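PDB 6QGI: VP5 from Halorubrum pleomorphic virus 2, which is the envelope spike protein of a haloarchaeal pleomorphic virus and probably drives fusion of the viral membrane with that of its host cell. Local coordinates for residues Ile246-Ser251 / His468-Tyr473; Glu281-Ala286 / Lys492-Gln497; Thr346-Leu351 / Thr432-Ile437. One frame throughout, in Å; residues are numbered along the deposited sequence.

Contact 1 (Ile246-Ser251 / His468-Tyr473); sequences ISTWVS and HTDSNY
A buried tryptophan near the end of helix 225-253 docks here, edge first, into an irregular turn of the loop that leads to helix 476-496. Within the loop turn T469-N472, N472 OD1 folds back and accepts from T469 N (2.7 Å), which approaches from above the carbonyl plane. Two weak bonds, from S471 N and N472 N to T469 OG1, close the same turn.

W249 has CG anti to the backbone N (chi1 -172°). This swings the indole off the helix and along the loop. The loop backbone runs round the rim of the ring, near its plane. N472 O lies by W249 NE1, and W249 CZ2 lies 3.5 Å from Y473 O. K78 of helix 66-86 also touches W249, and its NZ bonds to T469 O and N472 O, so a positive charge probably steadies these carbonyls.

On the outer side T248 and D470 lie side by side and point the same way. T248 CG2, anti to the backbone N, comes 3.7 Å from D470 OD2. T248 OG1 turns back to S244 O of its own helix.

The one hydrogen bond between the segments runs from W249 NE1 to N472 O at 2.8 Å. It meets that oxygen nearly along the C=O axis, with an N-H...O angle of 145°.

Contact 2 (Glu281-Ala286 / Lys492-Gln497); sequences EGMSQA and KYEQSQ
The polar part of this contact is a two-pronged grip by one side-chain amide. Q497 is the first residue to leave helical geometry after helix 476-496, and its side chain reaches across to the start of helix 285-292. Its CG stands anti to the carbonyl carbon and the chain is extended beyond it. Q497 OE1 accepts from S284 N at 2.9 Å, in the carbonyl plane and on a lone pair. The bond is nearly straight, with an N-H...O angle of 166°. Q497 NE2 donates to S284 OG at 2.8 Å, and that oxygen lies near the amide plane. The two bonds engage both ends of the amide, which fixes its rotation. S284 is the N-cap residue of helix 285-292, but its side chain makes no capping bond. Its OG sits in the crowded position between the backbone N and the carbonyl carbon (chi1 55°).

A water adds a further link. It donates to Q497 OE1 at 2.7 Å and to G282 O at 3.3 Å.

The apolar part is carried by M283. Its chain bends at chi3 and brings M283 CE 3.7 Å from Y493 CB. M283 SD lies 3.8 Å from E494 CG, where the two side chains cross at about a right angle.

The C-terminal end of helix 476-496 is thus held against the N-terminal end of helix 285-292, through S284. Y493 and Q497 touch I287, and M283 touches A288. Y493 continues inward to V297 and A299 of strand 297-299, and its OH bonds to T317 OG1 of strand 312-320. Y434 of strand 434-439 touches S284 and Q497.

Contact 3 (Thr346-Leu351 / Thr432-Ile437); sequences TADMSL and TQYETI
Strands 343-355 and 434-439 pair here as antiparallel neighbours in the beta-rich region. The tight part is the ladder. A347 and E435 form a hydrogen-bonded pair: A347 N to E435 O and E435 N to A347 O are both 2.9 Å. T346-T436 and D348-Y434 are the non-hydrogen-bonded pairs beside it. M349 N adds a bond to Q433 O at 2.8 Å. T346 OG1 and T436 OG1 share a hydrogen bond of 3.0 Å, on the same sheet face as D348 and Y434. There D348 CB sits over the Y434 ring, 3.7 Å from its centroid, a CH-pi contact.

M349, just past the paired strand, bends at chi2 and chi3 and crosses E435. M349 CE packs on I437 CG2 at 3.8 Å, and L9 and L314 touch both M349 and I437.

On the loose side T432 is exposed, and T432 CG2 comes nearest to D348 OD2, at 3.5 Å. Q433 and E435 are partly exposed, and the E435 carboxylate lies by M349 CG.

D348 joins the two parts. With CG anti to the backbone N (chi1 -179°), D348 OD1 reaches Q433 N at 2.7 Å. OD1 also accepts from S350 N, making an Asx turn where the 3-10 segment 349-351 interrupts strand 343-355. Two backbone N-H groups thus grip one oxygen, both from above the carboxylate plane, which would probably stabilise the charged form of D348.

How the contacts relate
Contacts 2 and 3 are neighbours, with centres 11 Å apart. Contact 1 lies far off, its centre 33 Å from that of contact 2 and 39 Å from that of contact 3. Helix 476-496 spans the gap: the loop of contact 1 leads into it and contact 2 lies at its end. In chain order, contact 3 is nested within the loops closed by both others, while contacts 1 and 2 cross. Y434 joins contacts 2 and 3, since its OH probably bonds to S496 O and its CB packs on Q497 OE1. The C-terminal part is therefore tied back both to the long-helix region and to the beta-rich region.

Contact 1 (Ile246-Ser251 / His468-Tyr473)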
loop_
_atom_site.group_PDB
_atom_site.type_symbol
_atom_site.label_atom_id
_atom_site.label_comp_id
_atom_site.label_asym_id
_atom_site.label_seq_id
_atom_site.Cartn_x
_atom_site.Cartn_y
_atom_site.Cartn_z
ATOM N N ILE A 246 2.092 5.057 28.467
ATOM C CA ILE A 246 3.104 6.075 28.750
ATOM C C ILE A 246 2.859 6.646 30.161
ATOM O O ILE A 246 3.833 6.938 30.851
ATOM C CB ILE A 246 3.255 7.170 27.642
ATOM C CG1 ILE A 246 4.640 7.858 27.700
ATOM C CG2 ILE A 246 2.110 8.199 27.621
ATOM C CD1 ILE A 246 5.808 7.031 27.231
ATOM N N SER A 247 1.582 6.704 30.618
ATOM C CA SER A 247 1.216 7.147 31.971
ATOM C C SER A 247 1.759 6.164 33.011
ATOM O O SER A 247 2.108 6.571 34.121
ATOM C CB SER A 247 -0.296 7.289 32.110
ATOM O OG SER A 247 -0.635 7.902 33.344
ATOM N N THR A 248 1.837 4.870 32.632
ATOM C CA THR A 248 2.382 3.786 33.449
ATOM C C THR A 248 3.915 3.867 33.373
ATOM O O THR A 248 4.572 3.783 34.407
ATOM C CB THR A 248 1.811 2.426 32.989
ATOM O OG1 THR A 248 0.385 2.468 33.069
ATOM C CG2 THR A 248 2.335 1.252 33.814
ATOM N N TRP A 249 4.471 4.069 32.157
ATOM C CA TRP A 249 5.911 4.179 31.898
ATOM C C TRP A 249 6.537 5.321 32.701
ATOM O O TRP A 249 7.579 5.114 33.315
ATOM C CB TRP A 249 6.204 4.348 30.393
ATOM C CG TRP A 249 7.666 4.263 30.064
ATOM C CD1 TRP A 249 8.381 3.132 29.809
ATOM C CD2 TRP A 249 8.599 5.350 30.001
ATOM N NE1 TRP A 249 9.703 3.442 29.611
ATOM C CE2 TRP A 249 9.862 4.800 29.694
ATOM C CE3 TRP A 249 8.491 6.744 30.171
ATOM C CZ2 TRP A 249 11.009 5.589 29.553
ATOM C CZ3 TRP A 249 9.626 7.523 30.029
ATOM C CH2 TRP A 249 10.869 6.946 29.731
ATOM N N VAL A 250 5.889 6.503 32.718
ATOM C CA VAL A 250 6.332 7.692 33.452
ATOM C C VAL A 250 6.349 7.379 34.961
ATOM O O VAL A 250 7.352 7.659 35.616
ATOM C CB VAL A 250 5.474 8.951 33.114
ATOM C CG1 VAL A 250 5.808 10.124 34.031
ATOM C CG2 VAL A 250 5.655 9.365 31.655
ATOM N N SER A 251 5.280 6.746 35.487
ATOM C CA SER A 251 5.163 6.369 36.902
ATOM C C SER A 251 6.244 5.369 37.347
ATOM O O SER A 251 6.687 5.436 38.494
ATOM C CB SER A 251 3.785 5.788 37.190
ATOM O OG SER A 251 2.785 6.789 37.105
ATOM N N HIS A 468 8.426 -1.346 21.902
ATOM C CA HIS A 468 8.201 -0.608 23.136
ATOM C C HIS A 468 7.034 -1.159 23.932
ATOM O O HIS A 468 6.058 -1.667 23.377
ATOM C CB HIS A 468 7.948 0.864 22.840
ATOM C CG HIS A 468 9.163 1.639 22.463
ATOM N ND1 HIS A 468 9.922 2.290 23.409
ATOM C CD2 HIS A 468 9.660 1.917 21.240
ATOM C CE1 HIS A 468 10.876 2.913 22.740
ATOM N NE2 HIS A 468 10.768 2.705 21.431
ATOM N N THR A 469 7.146 -1.022 25.251
ATOM C CA THR A 469 6.202 -1.420 26.291
ATOM C C THR A 469 6.252 -0.328 27.348
ATOM O O THR A 469 7.084 0.577 27.255
ATOM C CB THR A 469 6.573 -2.817 26.879
ATOM O OG1 THR A 469 7.715 -2.711 27.730
ATOM C CG2 THR A 469 6.774 -3.901 25.822
ATOM N N ASP A 470 5.389 -0.406 28.361
ATOM C CA ASP A 470 5.401 0.575 29.442
ATOM C C ASP A 470 6.601 0.386 30.389
ATOM O O ASP A 470 6.882 1.285 31.168
ATOM C CB ASP A 470 4.077 0.547 30.237
ATOM C CG ASP A 470 3.442 -0.816 30.483
ATOM O OD1 ASP A 470 4.168 -1.834 30.428
ATOM O OD2 ASP A 470 2.218 -0.859 30.757
ATOM N N SER A 471 7.279 -0.764 30.373
ATOM C CA SER A 471 8.419 -0.967 31.279
ATOM C C SER A 471 9.793 -0.984 30.566
ATOM O O SER A 471 10.813 -1.020 31.256
ATOM C CB SER A 471 8.237 -2.250 32.083
ATOM O OG SER A 471 8.133 -3.382 31.236
ATOM N N ASN A 472 9.839 -0.937 29.218
ATOM C CA ASN A 472 11.129 -1.005 28.522
ATOM C C ASN A 472 11.686 0.380 28.102
ATOM O O ASN A 472 11.034 1.404 28.316
ATOM C CB ASN A 472 11.056 -1.946 27.312
ATOM C CG ASN A 472 10.082 -1.576 26.247
ATOM O OD1 ASN A 472 9.560 -0.474 26.207
ATOM N ND2 ASN A 472 9.829 -2.516 25.384
ATOM N N TYR A 473 12.918 0.383 27.515
ATOM C CA TYR A 473 13.703 1.545 27.053
ATOM C C TYR A 473 13.915 2.523 28.214
ATOM O O TYR A 473 13.629 3.721 28.128
ATOM C CB TYR A 473 13.066 2.194 25.814
ATOM C CG TYR A 473 13.248 1.348 24.575
ATOM C CD1 TYR A 473 14.376 1.489 23.773
ATOM C CD2 TYR A 473 12.319 0.371 24.227
ATOM C CE1 TYR A 473 14.570 0.687 22.652
ATOM C CE2 TYR A 473 12.476 -0.401 23.077
ATOM C CZ TYR A 473 13.611 -0.245 22.299
ATOM O OH TYR A 473 13.820 -1.013 21.189
#

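Contact 2 (Glu281-Ala286 / Lys492-Gln497)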
loop_
_atom_site.group_PDB
_atom_site.type_symbol
_atom_site.label_atom_id
_atom_site.label_comp_id
_atom_site.label_asym_id
_atom_site.label_seq_id
_atom_site.Cartn_x
_atom_site.Cartn_y
_atom_site.Cartn_z
ATOM N N GLU A 281 16.744 12.302 -2.608
ATOM C CA GLU A 281 16.817 11.167 -3.532
ATOM C C GLU A 281 17.831 10.160 -3.011
ATOM O O GLU A 281 18.900 10.549 -2.527
ATOM C CB GLU A 281 17.205 11.627 -4.949
ATOM C CG GLU A 281 16.067 12.244 -5.749
ATOM C CD GLU A 281 16.360 12.572 -7.204
ATOM O OE1 GLU A 281 17.541 12.504 -7.620
ATOM O OE2 GLU A 281 15.397 12.902 -7.932
ATOM N N GLY A 282 17.481 8.882 -3.107
ATOM C CA GLY A 282 18.329 7.783 -2.655
ATOM C C GLY A 282 17.649 6.438 -2.787
ATOM O O GLY A 282 17.244 6.051 -3.888
ATOM N N MET A 283 17.516 5.719 -1.665
ATOM C CA MET A 283 16.863 4.413 -1.662
ATOM C C MET A 283 15.336 4.574 -1.720
ATOM O O MET A 283 14.803 5.623 -1.335
ATOM C CB MET A 283 17.294 3.555 -0.449
ATOM C CG MET A 283 16.915 4.134 0.906
ATOM S SD MET A 283 17.266 3.002 2.275
ATOM C CE MET A 283 15.794 2.141 2.351
ATOM N N SER A 284 14.647 3.526 -2.214
ATOM C CA SER A 284 13.191 3.451 -2.309
ATOM C C SER A 284 12.585 3.707 -0.918
ATOM O O SER A 284 13.029 3.120 0.072
ATOM C CB SER A 284 12.773 2.102 -2.880
ATOM O OG SER A 284 13.309 1.025 -2.130
ATOM N N GLN A 285 11.632 4.654 -0.851
ATOM C CA GLN A 285 11.025 5.176 0.372
ATOM C C GLN A 285 10.176 4.185 1.180
ATOM O O GLN A 285 10.217 4.253 2.409
ATOM C CB GLN A 285 10.182 6.420 0.055
ATOM C CG GLN A 285 9.999 7.379 1.237
ATOM C CD GLN A 285 11.276 7.661 1.992
ATOM O OE1 GLN A 285 12.274 8.123 1.431
ATOM N NE2 GLN A 285 11.270 7.372 3.284
ATOM N N ALA A 286 9.390 3.313 0.528
ATOM C CA ALA A 286 8.523 2.376 1.250
ATOM C C ALA A 286 9.315 1.443 2.190
ATOM O O ALA A 286 8.867 1.230 3.319
ATOM C CB ALA A 286 7.677 1.569 0.281
ATOM N N LYS A 492 22.460 -1.020 4.941
ATOM C CA LYS A 492 22.341 -2.294 4.220
ATOM C C LYS A 492 21.539 -2.134 2.926
ATOM O O LYS A 492 21.961 -2.642 1.883
ATOM C CB LYS A 492 21.686 -3.369 5.104
ATOM C CG LYS A 492 22.620 -3.990 6.135
ATOM C CD LYS A 492 21.857 -4.847 7.137
ATOM C CE LYS A 492 22.708 -5.269 8.307
ATOM N NZ LYS A 492 21.996 -6.252 9.164
ATOM N N TYR A 493 20.401 -1.411 2.990
ATOM C CA TYR A 493 19.545 -1.170 1.829
ATOM C C TYR A 493 20.143 -0.123 0.899
ATOM O O TYR A 493 19.992 -0.250 -0.316
ATOM C CB TYR A 493 18.127 -0.775 2.249
ATOM C CG TYR A 493 17.250 -1.977 2.513
ATOM C CD1 TYR A 493 16.684 -2.696 1.465
ATOM C CD2 TYR A 493 17.033 -2.432 3.811
ATOM C CE1 TYR A 493 15.907 -3.826 1.700
ATOM C CE2 TYR A 493 16.230 -3.544 4.060
ATOM C CZ TYR A 493 15.682 -4.248 2.999
ATOM O OH TYR A 493 14.895 -5.353 3.208
ATOM N N GLU A 494 20.841 0.887 1.460
ATOM C CA GLU A 494 21.511 1.947 0.700
ATOM C C GLU A 494 22.675 1.376 -0.113
ATOM O O GLU A 494 22.939 1.856 -1.215
ATOM C CB GLU A 494 21.997 3.066 1.633
ATOM C CG GLU A 494 20.879 3.990 2.081
ATOM C CD GLU A 494 21.291 5.416 2.389
ATOM O OE1 GLU A 494 21.691 6.139 1.448
ATOM O OE2 GLU A 494 21.189 5.820 3.570
ATOM N N GLN A 495 23.348 0.336 0.421
ATOM C CA GLN A 495 24.453 -0.355 -0.247
ATOM C C GLN A 495 23.928 -1.216 -1.398
ATOM O O GLN A 495 24.489 -1.172 -2.494
ATOM C CB GLN A 495 25.241 -1.223 0.751
ATOM C CG GLN A 495 26.262 -0.449 1.588
ATOM C CD GLN A 495 26.600 -1.127 2.901
ATOM O OE1 GLN A 495 26.663 -2.360 3.010
ATOM N NE2 GLN A 495 26.840 -0.327 3.933
ATOM N N SER A 496 22.843 -1.979 -1.154
ATOM C CA SER A 496 22.226 -2.868 -2.143
ATOM C C SER A 496 21.552 -2.111 -3.302
ATOM O O SER A 496 21.496 -2.646 -4.412
ATOM C CB SER A 496 21.205 -3.786 -1.474
ATOM O OG SER A 496 20.087 -3.070 -0.973
ATOM N N GLN A 497 21.051 -0.880 -3.050
ATOM C CA GLN A 497 20.337 -0.083 -4.053
ATOM C C GLN A 497 21.248 0.859 -4.874
ATOM O O GLN A 497 20.733 1.719 -5.599
ATOM C CB GLN A 497 19.198 0.711 -3.397
ATOM C CG GLN A 497 18.009 -0.178 -3.039
ATOM C CD GLN A 497 16.725 0.560 -2.763
ATOM O OE1 GLN A 497 16.420 1.594 -3.363
ATOM N NE2 GLN A 497 15.919 0.012 -1.874
HETATM O O HOH W 1 16.513 3.275 -5.481
#

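Contact 3 (Thr346-Leu351 / Thr432-Ile437)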
loop_
_atom_site.group_PDB
_atom_site.type_symbol
_atom_site.label_atom_id
_atom_site.label_comp_id
_atom_site.label_asym_id
_atom_site.label_seq_id
_atom_site.Cartn_x
_atom_site.Cartn_y
_atom_site.Cartn_z
ATOM N N THR A 346 10.862 -5.973 -1.360
ATOM C CA THR A 346 11.621 -4.856 -1.916
ATOM C C THR A 346 12.496 -5.417 -3.019
ATOM O O THR A 346 13.376 -6.238 -2.751
ATOM C CB THR A 346 12.413 -4.136 -0.824
ATOM O OG1 THR A 346 11.528 -3.819 0.253
ATOM C CG2 THR A 346 13.101 -2.870 -1.337
ATOM N N ALA A 347 12.229 -5.008 -4.265
ATOM C CA ALA A 347 12.944 -5.505 -5.434
ATOM C C ALA A 347 13.122 -4.452 -6.502
ATOM O O ALA A 347 12.359 -3.489 -6.570
ATOM C CB ALA A 347 12.185 -6.683 -6.024
ATOM N N ASP A 348 14.119 -4.667 -7.367
ATOM C CA ASP A 348 14.366 -3.802 -8.514
ATOM C C ASP A 348 13.466 -4.310 -9.638
ATOM O O ASP A 348 13.738 -5.369 -10.223
ATOM C CB ASP A 348 15.859 -3.784 -8.911
ATOM C CG ASP A 348 16.190 -2.875 -10.082
ATOM O OD1 ASP A 348 15.269 -2.225 -10.605
ATOM O OD2 ASP A 348 17.372 -2.820 -10.475
ATOM N N MET A 349 12.370 -3.565 -9.908
ATOM C CA MET A 349 11.366 -3.891 -10.926
ATOM C C MET A 349 11.976 -3.982 -12.321
ATOM O O MET A 349 11.411 -4.648 -13.187
ATOM C CB MET A 349 10.210 -2.873 -10.923
ATOM C CG MET A 349 9.421 -2.852 -9.621
ATOM S SD MET A 349 8.630 -4.429 -9.218
ATOM C CE MET A 349 9.072 -4.579 -7.490
ATOM N N SER A 350 13.155 -3.365 -12.522
ATOM C CA SER A 350 13.892 -3.406 -13.782
ATOM C C SER A 350 14.453 -4.823 -14.057
ATOM O O SER A 350 14.876 -5.111 -15.181
ATOM C CB SER A 350 15.018 -2.375 -13.777
ATOM O OG SER A 350 15.461 -2.092 -15.093
ATOM N N LEU A 351 14.430 -5.707 -13.036
ATOM C CA LEU A 351 14.945 -7.070 -13.146
ATOM C C LEU A 351 13.821 -8.129 -13.277
ATOM O O LEU A 351 14.126 -9.328 -13.279
ATOM C CB LEU A 351 15.875 -7.399 -11.961
ATOM C CG LEU A 351 17.178 -6.581 -11.862
ATOM C CD1 LEU A 351 17.865 -6.804 -10.534
ATOM C CD2 LEU A 351 18.136 -6.889 -13.009
ATOM N N THR A 432 17.584 1.668 -12.502
ATOM C CA THR A 432 17.040 0.783 -11.463
ATOM C C THR A 432 15.674 1.309 -11.022
ATOM O O THR A 432 15.480 2.522 -10.937
ATOM C CB THR A 432 17.987 0.681 -10.252
ATOM O OG1 THR A 432 18.112 1.970 -9.649
ATOM C CG2 THR A 432 19.358 0.099 -10.604
ATOM N N GLN A 433 14.734 0.402 -10.761
ATOM C CA GLN A 433 13.389 0.734 -10.306
ATOM C C GLN A 433 13.068 -0.047 -9.039
ATOM O O GLN A 433 12.178 -0.901 -9.039
ATOM C CB GLN A 433 12.347 0.466 -11.404
ATOM C CG GLN A 433 12.359 1.464 -12.545
ATOM C CD GLN A 433 11.118 1.374 -13.401
ATOM O OE1 GLN A 433 10.404 0.362 -13.423
ATOM N NE2 GLN A 433 10.835 2.448 -14.128
ATOM N N TYR A 434 13.818 0.233 -7.957
ATOM C CA TYR A 434 13.618 -0.410 -6.663
ATOM C C TYR A 434 12.293 0.044 -6.075
ATOM O O TYR A 434 12.013 1.244 -6.053
ATOM C CB TYR A 434 14.772 -0.097 -5.708
ATOM C CG TYR A 434 16.022 -0.909 -5.965
ATOM C CD1 TYR A 434 16.214 -2.143 -5.353
ATOM C CD2 TYR A 434 17.020 -0.436 -6.807
ATOM C CE1 TYR A 434 17.375 -2.885 -5.569
ATOM C CE2 TYR A 434 18.179 -1.175 -7.042
ATOM C CZ TYR A 434 18.355 -2.401 -6.420
ATOM O OH TYR A 434 19.497 -3.138 -6.649
ATOM N N GLU A 435 11.450 -0.917 -5.666
ATOM C CA GLU A 435 10.125 -0.661 -5.101
ATOM C C GLU A 435 9.748 -1.746 -4.106
ATOM O O GLU A 435 10.265 -2.860 -4.195
ATOM C CB GLU A 435 9.055 -0.609 -6.215
ATOM C CG GLU A 435 9.258 0.454 -7.283
ATOM C CD GLU A 435 8.339 0.377 -8.487
ATOM O OE1 GLU A 435 8.676 0.995 -9.522
ATOM O OE2 GLU A 435 7.288 -0.297 -8.395
ATOM N N THR A 436 8.823 -1.429 -3.182
ATOM C CA THR A 436 8.291 -2.377 -2.204
ATOM C C THR A 436 6.865 -2.715 -2.607
ATOM O O THR A 436 6.037 -1.821 -2.798
ATOM C CB THR A 436 8.378 -1.828 -0.778
ATOM O OG1 THR A 436 9.738 -1.536 -0.479
ATOM C CG2 THR A 436 7.826 -2.801 0.263
ATOM N N ILE A 437 6.596 -4.015 -2.761
ATOM C CA ILE A 437 5.292 -4.546 -3.152
ATOM C C ILE A 437 4.762 -5.460 -2.045
ATOM O O ILE A 437 5.549 -6.037 -1.299
ATOM C CB ILE A 437 5.356 -5.279 -4.529
ATOM C CG1 ILE A 437 6.334 -6.483 -4.507
ATOM C CG2 ILE A 437 5.710 -4.294 -5.651
ATOM C CD1 ILE A 437 6.146 -7.515 -5.575
#